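Local coordinates for major capsid protein (Faustovirus, PDB 5J7O) that forms the double jelly-roll building block of the Faustovirus capsid, here assembled as a trimer, and so probably helps enclose the viral double-stranded DNA, at residues 221-225 with 226-230; 542-546 with 547-551. All coordinates share one frame; numbering follows the deposited sequence.

Contact 1. Residues 221-225 with 226-230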
ATOM      1  N   GLY B 221       0.441  -6.349 -11.315  1.00 34.28           N
ATOM      2  CA  GLY B 221       0.360  -7.167 -12.513  1.00 32.90           C
ATOM      3  C   GLY B 221      -0.919  -7.977 -12.578  1.00 33.50           C
ATOM      4  O   GLY B 221      -1.504  -8.146 -13.651  1.00 36.98           O
ATOM      5  N   TRP B 222      -1.375  -8.484 -11.430  1.00 32.05           N
ATOM      6  CA  TRP B 222      -2.621  -9.243 -11.384  1.00 29.59           C
ATOM      7  C   TRP B 222      -3.802  -8.393 -11.838  1.00 28.51           C
ATOM      8  O   TRP B 222      -4.623  -8.833 -12.651  1.00 28.76           O
ATOM      9  CB  TRP B 222      -2.843  -9.778  -9.968  1.00 27.59           C
ATOM     10  CG  TRP B 222      -4.188 -10.403  -9.724  1.00 26.75           C
ATOM     11  CD1 TRP B 222      -5.214  -9.877  -8.996  1.00 27.97           C
ATOM     12  CD2 TRP B 222      -4.643 -11.679 -10.192  1.00 27.22           C
ATOM     13  NE1 TRP B 222      -6.281 -10.741  -8.986  1.00 28.24           N
ATOM     14  CE2 TRP B 222      -5.956 -11.855  -9.715  1.00 28.37           C
ATOM     15  CE3 TRP B 222      -4.070 -12.687 -10.974  1.00 27.10           C
ATOM     16  CZ2 TRP B 222      -6.705 -12.996  -9.992  1.00 29.04           C
ATOM     17  CZ3 TRP B 222      -4.815 -13.819 -11.247  1.00 27.30           C
ATOM     18  CH2 TRP B 222      -6.117 -13.966 -10.757  1.00 27.32           C
ATOM     19  N   LYS B 223      -3.897  -7.162 -11.328  1.00 27.77           N
ATOM     20  CA  LYS B 223      -4.988  -6.277 -11.724  1.00 27.42           C
ATOM     21  C   LYS B 223      -4.943  -5.972 -13.216  1.00 28.89           C
ATOM     22  O   LYS B 223      -5.988  -5.906 -13.876  1.00 27.81           O
ATOM     23  CB  LYS B 223      -4.940  -4.984 -10.912  1.00 25.48           C
ATOM     24  CG  LYS B 223      -5.391  -5.140  -9.469  1.00 26.16           C
ATOM     25  CD  LYS B 223      -5.406  -3.801  -8.750  1.00 25.07           C
ATOM     26  CE  LYS B 223      -6.068  -3.916  -7.387  1.00 24.72           C
ATOM     27  NZ  LYS B 223      -6.061  -2.618  -6.654  1.00 26.50           N
ATOM     28  N   ARG B 224      -3.742  -5.787 -13.770  1.00 31.00           N
ATOM     29  CA  ARG B 224      -3.632  -5.498 -15.196  1.00 32.93           C
ATOM     30  C   ARG B 224      -3.995  -6.709 -16.046  1.00 32.19           C
ATOM     31  O   ARG B 224      -4.485  -6.550 -17.169  1.00 36.53           O
ATOM     32  CB  ARG B 224      -2.220  -5.016 -15.531  1.00 34.32           C
ATOM     33  CG  ARG B 224      -1.828  -3.714 -14.847  1.00 34.25           C
ATOM     34  CD  ARG B 224      -0.795  -2.951 -15.662  1.00 34.92           C
ATOM     35  NE  ARG B 224      -0.456  -1.667 -15.053  1.00 36.31           N
ATOM     36  CZ  ARG B 224       0.762  -1.329 -14.642  1.00 36.30           C
ATOM     37  NH1 ARG B 224       1.772  -2.176 -14.784  1.00 37.78           N
ATOM     38  NH2 ARG B 224       0.972  -0.138 -14.100  1.00 35.94           N
ATOM     39  N   LEU B 225      -3.768  -7.920 -15.532  1.00 28.87           N
ATOM     40  CA  LEU B 225      -4.120  -9.120 -16.286  1.00 28.48           C
ATOM     41  C   LEU B 225      -5.628  -9.252 -16.451  1.00 29.19           C
ATOM     42  O   LEU B 225      -6.109  -9.665 -17.513  1.00 28.12           O
ATOM     43  CB  LEU B 225      -3.552 -10.361 -15.597  1.00 26.18           C
ATOM     44  CG  LEU B 225      -2.040 -10.577 -15.664  1.00 26.35           C
ATOM     45  CD1 LEU B 225      -1.637 -11.774 -14.815  1.00 27.56           C
ATOM     46  CD2 LEU B 225      -1.591 -10.760 -17.102  1.00 25.90           C
ATOM     47  N   ILE B 226      -6.393  -8.902 -15.416  1.00 29.19           N
ATOM     48  CA  ILE B 226      -7.834  -9.112 -15.410  1.00 29.76           C
ATOM     49  C   ILE B 226      -8.606  -7.820 -15.666  1.00 29.31           C
ATOM     50  O   ILE B 226      -9.823  -7.784 -15.470  1.00 30.40           O
ATOM     51  CB  ILE B 226      -8.286  -9.768 -14.096  1.00 31.45           C
ATOM     52  CG1 ILE B 226      -7.866  -8.907 -12.903  1.00 32.38           C
ATOM     53  CG2 ILE B 226      -7.703 -11.167 -13.977  1.00 29.92           C
ATOM     54  CD1 ILE B 226      -8.082  -9.575 -11.568  1.00 34.77           C
ATOM     55  N   GLY B 227      -7.925  -6.759 -16.090  1.00 30.82           N
ATOM     56  CA  GLY B 227      -8.610  -5.554 -16.517  1.00 31.83           C
ATOM     57  C   GLY B 227      -9.099  -4.640 -15.417  1.00 34.52           C
ATOM     58  O   GLY B 227     -10.008  -3.840 -15.656  1.00 39.13           O
ATOM     59  N   GLN B 228      -8.533  -4.733 -14.218  1.00 32.94           N
ATOM     60  CA  GLN B 228      -8.862  -3.812 -13.137  1.00 32.95           C
ATOM     61  C   GLN B 228      -7.921  -2.616 -13.196  1.00 33.60           C
ATOM     62  O   GLN B 228      -6.705  -2.783 -13.334  1.00 32.08           O
ATOM     63  CB  GLN B 228      -8.762  -4.508 -11.779  1.00 32.51           C
ATOM     64  CG  GLN B 228      -8.951  -3.586 -10.579  1.00 32.32           C
ATOM     65  CD  GLN B 228     -10.387  -3.124 -10.407  1.00 34.42           C
ATOM     66  OE1 GLN B 228     -11.304  -3.648 -11.041  1.00 33.80           O
ATOM     67  NE2 GLN B 228     -10.589  -2.137  -9.540  1.00 36.04           N
ATOM     68  N   GLU B 229      -8.485  -1.415 -13.100  1.00 35.44           N
ATOM     69  CA  GLU B 229      -7.675  -0.207 -13.157  1.00 36.85           C
ATOM     70  C   GLU B 229      -6.724  -0.148 -11.967  1.00 36.33           C
ATOM     71  O   GLU B 229      -7.001  -0.685 -10.891  1.00 37.03           O
ATOM     72  CB  GLU B 229      -8.567   1.035 -13.191  1.00 39.50           C
ATOM     73  CG  GLU B 229      -9.427   1.224 -11.952  1.00 42.99           C
ATOM     74  CD  GLU B 229     -10.454   2.327 -12.119  1.00 48.21           C
ATOM     75  OE1 GLU B 229     -10.539   2.901 -13.226  1.00 50.03           O
ATOM     76  OE2 GLU B 229     -11.180   2.618 -11.146  1.00 52.05           O
ATOM     77  N   VAL B 230      -5.591   0.505 -12.174  1.00 35.69           N
ATOM     78  CA  VAL B 230      -4.530   0.615 -11.175  1.00 35.34           C
ATOM     79  C   VAL B 230      -4.463   2.065 -10.717  1.00 37.13           C
ATOM     80  O   VAL B 230      -4.492   2.970 -11.560  1.00 37.59           O
ATOM     81  CB  VAL B 230      -3.169   0.160 -11.737  1.00 33.69           C
ATOM     82  CG1 VAL B 230      -2.077   0.293 -10.685  1.00 33.40           C
ATOM     83  CG2 VAL B 230      -3.259  -1.272 -12.242  1.00 33.78           C
TER
HETATM   84  O   HOH W   1      -7.913  -1.248  -7.982  1.00 43.77           O
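The side chain of I226 takes the crowded position, CG1 between its backbone N and carbonyl carbon (chi1 57°), and runs on extended to CD1. W222 swings its indole away from its own backbone N (chi1 171°), which brings the ring beneath that methyl. The result is a CH-pi contact over the face: I226 CD1 lies 3.7 Å from the centroid of the W222 five-membered ring. The methyl is displaced toward the nitrogen rim, with I226 CD1 only 3.4 Å from W222 NE1. That nitrogen makes its hydrogen bond elsewhere, to N210 OD1.

The backbone bonds indicate how the helix ends. I226 N donates to W222 O at 3.3 Å, an i to i+4 helical bond. Two residues on, Q228 N reaches K223 O at 2.8 Å, a bond spanning five residues that folds the chain back over the helix end. G227 makes the reversal with a positive phi of 79°, a conformation that glycine adopts readily.

Around this bond the aliphatic parts of K223 and Q228 run side by side in the same direction, with K223 CB 3.9 Å from Q228 CB. A water continues the pairing beyond the carbons: it accepts from K223 NZ at 2.7 Å and from Q228 NE2, and donates to E229 O. Farther round, V230 CG2 packs on R224 CG at 3.8 Å, the two side chains crossing at about a right angle, while the R224 guanidinium goes on to Q562 O of the second subunit.

A six-to-one bond, a glycine in the left-handed conformation and contact between the aliphatic parts of K223 and Q228 make a Schellman-like C-cap, which ends helix 216-225 and turns the chain toward strand 232-240.

Contact 2. Residues 542-546 with 547-551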
ATOM      1  N   ALA B 542     -16.799 -15.056  13.179  1.00 33.02           N
ATOM      2  CA  ALA B 542     -16.372 -15.050  11.783  1.00 33.93           C
ATOM      3  C   ALA B 542     -14.977 -14.464  11.616  1.00 34.37           C
ATOM      4  O   ALA B 542     -14.272 -14.809  10.661  1.00 33.70           O
ATOM      5  CB  ALA B 542     -17.376 -14.277  10.933  1.00 34.90           C
ATOM      6  N   GLN B 543     -14.556 -13.586  12.531  1.00 34.90           N
ATOM      7  CA  GLN B 543     -13.224 -13.001  12.429  1.00 35.46           C
ATOM      8  C   GLN B 543     -12.122 -14.023  12.680  1.00 36.32           C
ATOM      9  O   GLN B 543     -10.983 -13.801  12.254  1.00 36.29           O
ATOM     10  CB  GLN B 543     -13.081 -11.834  13.406  1.00 37.42           C
ATOM     11  CG  GLN B 543     -13.183 -12.239  14.860  1.00 39.14           C
ATOM     12  CD  GLN B 543     -13.075 -11.061  15.806  1.00 42.24           C
ATOM     13  OE1 GLN B 543     -13.930 -10.867  16.669  1.00 44.06           O
ATOM     14  NE2 GLN B 543     -12.016 -10.273  15.657  1.00 43.47           N
ATOM     15  N   PHE B 544     -12.430 -15.128  13.364  1.00 36.67           N
ATOM     16  CA  PHE B 544     -11.444 -16.189  13.537  1.00 34.69           C
ATOM     17  C   PHE B 544     -11.045 -16.786  12.192  1.00 33.15           C
ATOM     18  O   PHE B 544      -9.860 -17.040  11.944  1.00 31.99           O
ATOM     19  CB  PHE B 544     -11.997 -17.272  14.466  1.00 33.97           C
ATOM     20  CG  PHE B 544     -11.021 -18.378  14.770  1.00 33.37           C
ATOM     21  CD1 PHE B 544     -10.112 -18.251  15.808  1.00 33.60           C
ATOM     22  CD2 PHE B 544     -11.023 -19.549  14.028  1.00 32.95           C
ATOM     23  CE1 PHE B 544      -9.217 -19.266  16.094  1.00 33.53           C
ATOM     24  CE2 PHE B 544     -10.130 -20.567  14.309  1.00 33.67           C
ATOM     25  CZ  PHE B 544      -9.226 -20.425  15.345  1.00 33.42           C
ATOM     26  N   TYR B 545     -12.020 -17.006  11.309  1.00 35.09           N
ATOM     27  CA  TYR B 545     -11.737 -17.572   9.997  1.00 36.63           C
ATOM     28  C   TYR B 545     -11.292 -16.529   8.982  1.00 34.93           C
ATOM     29  O   TYR B 545     -10.604 -16.879   8.017  1.00 36.24           O
ATOM     30  CB  TYR B 545     -12.968 -18.301   9.455  1.00 37.80           C
ATOM     31  CG  TYR B 545     -13.513 -19.366  10.376  1.00 38.80           C
ATOM     32  CD1 TYR B 545     -12.894 -20.605  10.482  1.00 38.45           C
ATOM     33  CD2 TYR B 545     -14.652 -19.136  11.134  1.00 38.47           C
ATOM     34  CE1 TYR B 545     -13.394 -21.584  11.318  1.00 36.23           C
ATOM     35  CE2 TYR B 545     -15.158 -20.107  11.975  1.00 38.39           C
ATOM     36  CZ  TYR B 545     -14.526 -21.329  12.062  1.00 36.87           C
ATOM     37  OH  TYR B 545     -15.031 -22.296  12.898  1.00 36.97           O
ATOM     38  N   ARG B 546     -11.671 -15.266   9.167  1.00 33.13           N
ATOM     39  CA  ARG B 546     -11.283 -14.229   8.221  1.00 33.95           C
ATOM     40  C   ARG B 546      -9.918 -13.634   8.535  1.00 33.47           C
ATOM     41  O   ARG B 546      -9.119 -13.402   7.622  1.00 31.72           O
ATOM     42  CB  ARG B 546     -12.328 -13.112   8.199  1.00 33.97           C
ATOM     43  CG  ARG B 546     -11.969 -11.961   7.273  1.00 32.72           C
ATOM     44  CD  ARG B 546     -12.831 -10.754   7.568  1.00 33.19           C
ATOM     45  NE  ARG B 546     -12.588 -10.236   8.910  1.00 32.26           N
ATOM     46  CZ  ARG B 546     -13.518  -9.667   9.668  1.00 32.16           C
ATOM     47  NH1 ARG B 546     -14.761  -9.557   9.222  1.00 32.86           N
ATOM     48  NH2 ARG B 546     -13.209  -9.220  10.877  1.00 33.04           N
ATOM     49  N   ASP B 547      -9.633 -13.382   9.811  1.00 34.78           N
ATOM     50  CA  ASP B 547      -8.426 -12.672  10.209  1.00 36.34           C
ATOM     51  C   ASP B 547      -7.355 -13.580  10.800  1.00 35.86           C
ATOM     52  O   ASP B 547      -6.190 -13.490  10.404  1.00 36.36           O
ATOM     53  CB  ASP B 547      -8.780 -11.564  11.211  1.00 38.49           C
ATOM     54  CG  ASP B 547      -9.807 -10.596  10.663  1.00 41.52           C
ATOM     55  OD1 ASP B 547      -9.871 -10.433   9.428  1.00 41.15           O
ATOM     56  OD2 ASP B 547     -10.553 -10.001  11.468  1.00 45.26           O
ATOM     57  N   TYR B 548      -7.714 -14.458  11.738  1.00 34.10           N
ATOM     58  CA  TYR B 548      -6.685 -15.220  12.440  1.00 33.32           C
ATOM     59  C   TYR B 548      -6.088 -16.311  11.557  1.00 32.31           C
ATOM     60  O   TYR B 548      -4.862 -16.413  11.429  1.00 32.17           O
ATOM     61  CB  TYR B 548      -7.238 -15.832  13.725  1.00 32.77           C
ATOM     62  CG  TYR B 548      -6.200 -16.683  14.410  1.00 34.24           C
ATOM     63  CD1 TYR B 548      -6.338 -18.061  14.490  1.00 35.21           C
ATOM     64  CD2 TYR B 548      -5.052 -16.107  14.935  1.00 35.04           C
ATOM     65  CE1 TYR B 548      -5.374 -18.839  15.103  1.00 35.22           C
ATOM     66  CE2 TYR B 548      -4.083 -16.873  15.544  1.00 35.08           C
ATOM     67  CZ  TYR B 548      -4.249 -18.237  15.628  1.00 35.63           C
ATOM     68  OH  TYR B 548      -3.283 -19.002  16.238  1.00 37.95           O
ATOM     69  N   ILE B 549      -6.937 -17.151  10.959  1.00 30.50           N
ATOM     70  CA  ILE B 549      -6.430 -18.279  10.173  1.00 32.29           C
ATOM     71  C   ILE B 549      -5.576 -17.825   8.994  1.00 32.70           C
ATOM     72  O   ILE B 549      -4.466 -18.357   8.825  1.00 33.05           O
ATOM     73  CB  ILE B 549      -7.591 -19.198   9.753  1.00 32.65           C
ATOM     74  CG1 ILE B 549      -8.101 -19.995  10.956  1.00 34.28           C
ATOM     75  CG2 ILE B 549      -7.159 -20.134   8.631  1.00 30.45           C
ATOM     76  CD1 ILE B 549      -9.204 -20.977  10.619  1.00 35.48           C
ATOM     77  N   PRO B 550      -6.005 -16.872   8.155  1.00 31.93           N
ATOM     78  CA  PRO B 550      -5.111 -16.427   7.072  1.00 30.75           C
ATOM     79  C   PRO B 550      -3.845 -15.750   7.568  1.00 30.23           C
ATOM     80  O   PRO B 550      -2.824 -15.786   6.870  1.00 28.95           O
ATOM     81  CB  PRO B 550      -5.991 -15.462   6.265  1.00 30.43           C
ATOM     82  CG  PRO B 550      -7.387 -15.866   6.587  1.00 29.55           C
ATOM     83  CD  PRO B 550      -7.340 -16.260   8.028  1.00 29.01           C
ATOM     84  N   TRP B 551      -3.876 -15.133   8.752  1.00 30.38           N
ATOM     85  CA  TRP B 551      -2.666 -14.521   9.293  1.00 29.71           C
ATOM     86  C   TRP B 551      -1.651 -15.577   9.710  1.00 32.89           C
ATOM     87  O   TRP B 551      -0.454 -15.445   9.426  1.00 35.67           O
ATOM     88  CB  TRP B 551      -3.011 -13.619  10.479  1.00 28.81           C
ATOM     89  CG  TRP B 551      -1.805 -13.138  11.241  1.00 30.62           C
ATOM     90  CD1 TRP B 551      -1.042 -12.041  10.962  1.00 31.30           C
ATOM     91  CD2 TRP B 551      -1.226 -13.743  12.405  1.00 30.70           C
ATOM     92  NE1 TRP B 551      -0.023 -11.927  11.879  1.00 32.89           N
ATOM     93  CE2 TRP B 551      -0.115 -12.959  12.775  1.00 31.44           C
ATOM     94  CE3 TRP B 551      -1.540 -14.871  13.168  1.00 31.77           C
ATOM     95  CZ2 TRP B 551       0.683 -13.269  13.875  1.00 31.48           C
ATOM     96  CZ3 TRP B 551      -0.748 -15.176  14.259  1.00 30.73           C
ATOM     97  CH2 TRP B 551       0.350 -14.379  14.602  1.00 30.75           C
TER
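At one edge of the R546 guanidinium sits the D547 carboxylate, while Q543 CA lies 4.0 Å above the plane of the guanidinium, toward its rim. The salt bridge is side-on: R546 NE donates to D547 OD1 at 2.8 Å. Its companion, R546 NH2 to D547 OD2, is also 2.8 Å and arrives on the syn side. Both oxygens lie close to the guanidinium plane, but the carboxylate is turned 38° from it, so OD1 is approached from above its own plane. A bend at chi3 (64°) folds the R546 chain back to this grip, and two bonds fix the rotation of D547. NH1 is held separately by E522 and K564 O.

The aromatic rings are oblique. F544 and Y548 point the same way with planes 35° apart, F544 CE1 touching Y548 CD1 at 3.5 Å. I549 CD1 fills the angle between two rings, 3.8 Å from F544 CE2 and 3.7 Å from Y545 CD1.

A widened, pi-type turn accompanies this: I549 N donates to F544 O at 3.1 Å, one residue beyond alpha-helical spacing. P550 has no N-H to continue the pattern, and the helix kinks there.

Helix 542-552 follows directly from strand 534-541, and Y545 and I549 lie against that strand and strand 567-570, whereas F544 and Y548 also face the third subunit.

Contact 1 precedes contact 2 along the chain, and within one subunit they stay apart: their centres are 26 Å from each other and their nearest atoms about 16 Å. They share no helix or sheet. Residues 221-230 close helix 216-225 ahead of strand 232-240, whereas 542-551 belong to helix 542-552, after strand 534-541, probably in the other jelly roll. In the trimer, contact 1 of one subunit meets contact 2 of another: W222 of one copy meets the ring of W551 of a neighbouring copy, and L225 packs on D547 there. The two local arrangements thus form opposing sides of a subunit interface, consistent with a trimeric capsomer built from double jelly-roll subunits.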